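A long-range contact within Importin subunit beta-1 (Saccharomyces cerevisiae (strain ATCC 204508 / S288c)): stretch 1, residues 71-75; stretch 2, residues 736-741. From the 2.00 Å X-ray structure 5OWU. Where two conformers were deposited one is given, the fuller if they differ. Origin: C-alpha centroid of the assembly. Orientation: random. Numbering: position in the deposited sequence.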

# COMPACT_ATOMS: atom_id res chain seq x y z
N SER A 71 -8.01 2.41 -21.14
CA SER A 71 -6.79 1.84 -20.58
C SER A 71 -6.58 2.42 -19.19
O SER A 71 -7.17 3.44 -18.83
CB SER A 71 -5.58 2.13 -21.47
OG SER A 71 -4.38 1.67 -20.87
N LYS A 72 -5.74 1.75 -18.41
CA LYS A 72 -5.29 2.34 -17.16
C LYS A 72 -4.28 3.44 -17.43
O LYS A 72 -4.37 4.54 -16.87
CB LYS A 72 -4.69 1.27 -16.25
CG LYS A 72 -5.73 0.43 -15.51
CD LYS A 72 -5.11 -0.41 -14.40
CE LYS A 72 -4.68 0.46 -13.21
NZ LYS A 72 -4.03 -0.34 -12.13
N ASP A 73 -3.32 3.18 -18.31
CA ASP A 73 -2.35 4.19 -18.70
C ASP A 73 -3.07 5.41 -19.29
O ASP A 73 -3.86 5.28 -20.23
CB ASP A 73 -1.36 3.61 -19.71
CG ASP A 73 -0.48 4.66 -20.34
OD1 ASP A 73 -0.30 5.74 -19.74
OD2 ASP A 73 0.05 4.41 -21.45
N SER A 74 -2.80 6.58 -18.72
CA SER A 74 -3.46 7.80 -19.17
C SER A 74 -3.08 8.14 -20.60
O SER A 74 -3.92 8.62 -21.38
CB SER A 74 -3.13 8.95 -18.23
OG SER A 74 -3.43 8.60 -16.89
N VAL A 75 -1.81 7.92 -20.97
CA VAL A 75 -1.37 8.21 -22.34
C VAL A 75 -2.12 7.33 -23.33
O VAL A 75 -2.65 7.81 -24.34
CB VAL A 75 0.15 8.04 -22.45
CG1 VAL A 75 0.62 8.29 -23.88
CG2 VAL A 75 0.87 8.97 -21.49
N PRO A 736 3.43 9.83 -13.17
CA PRO A 736 2.86 8.55 -12.74
C PRO A 736 2.08 7.92 -13.88
O PRO A 736 1.46 8.61 -14.69
CB PRO A 736 1.96 8.94 -11.56
CG PRO A 736 2.50 10.25 -11.08
CD PRO A 736 3.01 10.95 -12.31
N GLU A 737 2.13 6.59 -13.95
CA GLU A 737 1.39 5.88 -14.99
C GLU A 737 -0.11 6.10 -14.83
O GLU A 737 -0.83 6.27 -15.82
CB GLU A 737 1.71 4.39 -14.94
CG GLU A 737 3.07 4.04 -15.51
CD GLU A 737 3.15 2.59 -15.94
OE1 GLU A 737 2.44 1.75 -15.33
OE2 GLU A 737 3.90 2.29 -16.89
N ASN A 738 -0.59 6.11 -13.59
CA ASN A 738 -2.01 6.31 -13.31
C ASN A 738 -2.13 7.27 -12.13
O ASN A 738 -1.15 7.86 -11.67
CB ASN A 738 -2.71 4.97 -13.06
CG ASN A 738 -2.22 4.27 -11.81
OD1 ASN A 738 -2.02 4.91 -10.78
ND2 ASN A 738 -2.03 2.96 -11.90
N GLY A 739 -3.36 7.46 -11.66
CA GLY A 739 -3.64 8.17 -10.43
C GLY A 739 -3.72 7.25 -9.23
O GLY A 739 -3.86 7.72 -8.10
N THR A 740 -3.64 5.94 -9.46
CA THR A 740 -3.69 4.96 -8.39
C THR A 740 -2.52 5.15 -7.43
O THR A 740 -1.51 5.78 -7.75
CB THR A 740 -3.67 3.54 -8.97
OG1 THR A 740 -4.58 3.46 -10.08
CG2 THR A 740 -4.07 2.49 -7.93
N LEU A 741 -2.67 4.58 -6.23
CA LEU A 741 -1.62 4.66 -5.23
C LEU A 741 -0.36 3.93 -5.68
O LEU A 741 0.76 4.36 -5.39
CB LEU A 741 -2.12 4.09 -3.91
CG LEU A 741 -1.17 4.19 -2.72
CD1 LEU A 741 -0.91 5.65 -2.38
CD2 LEU A 741 -1.72 3.45 -1.51

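How do the two backbones meet, with more than 660 residues of chain between them? They come together at a single close point, where the CA atoms of Asp73 and Glu737 lie 5.5 Å apart. Stretch 1 is a loop that turns into a helix at Ser74, while stretch 2 has no regular helix or strand through Glu737 and Asn738, the part that lies against it. The carbonyl oxygen of Glu737 is the focus of the approach: it sits 3.9 Å from Asp73 CA and 3.5 Å from Ser74 N. The contact is small, burying 195 Å² over both sides.

Does any hydrogen bond join the stretches? None does. Ser74 N and Glu737 O are a donor and an acceptor, but at 3.5 Å they amount to a polar approach rather than a bond. Lys72 O and Glu737 O, at 4.1 Å, are both acceptors and have no hydrogen to share. No salt bridge forms either, although Lys72 and Glu737 carry opposite charges: Lys72 NZ ends near Asn738 and far from the Glu737 carboxylate. The stretches meet through close approaches alone.

Which side chains do the packing? Lys72 makes the broadest contribution from stretch 1. Its CA-to-CB bond points sideways, yet the chain runs out, with chi1 near -79° and chi3 near 72°, so that its end comes nearer to stretch 2. There Lys72 CE lies 4.3 Å from Thr740 OG1. Ser74 points toward stretch 2, and Ser74 OG lies 3.7 Å from Glu737 O and 4.5 Å from Asn738 CA. Asn738 is among the better buried residues of the contact; its side-chain amide is probably turned over in the model, which leaves its polar partners open.

What shapes the loop that stretch 2 meets? Asp73 occupies the N-cap position, just before the helix, and its carboxylate accepts from the backbone of the first turn: Val75 N to Asp73 OD1 is 2.9 Å. Such a cap satisfies an amide that has no carbonyl partner earlier in the helix. A weak hydrogen bond from Asp73 N to Ser71 OG, 3.2 Å long with an angle of 122°, adds a further link on the loop side. Asp73 OD2 is also hydrogen-bonded, to a residue elsewhere in the structure. Asp73 OD1, the capping atom, also lies 4.0 Å from Glu737 O.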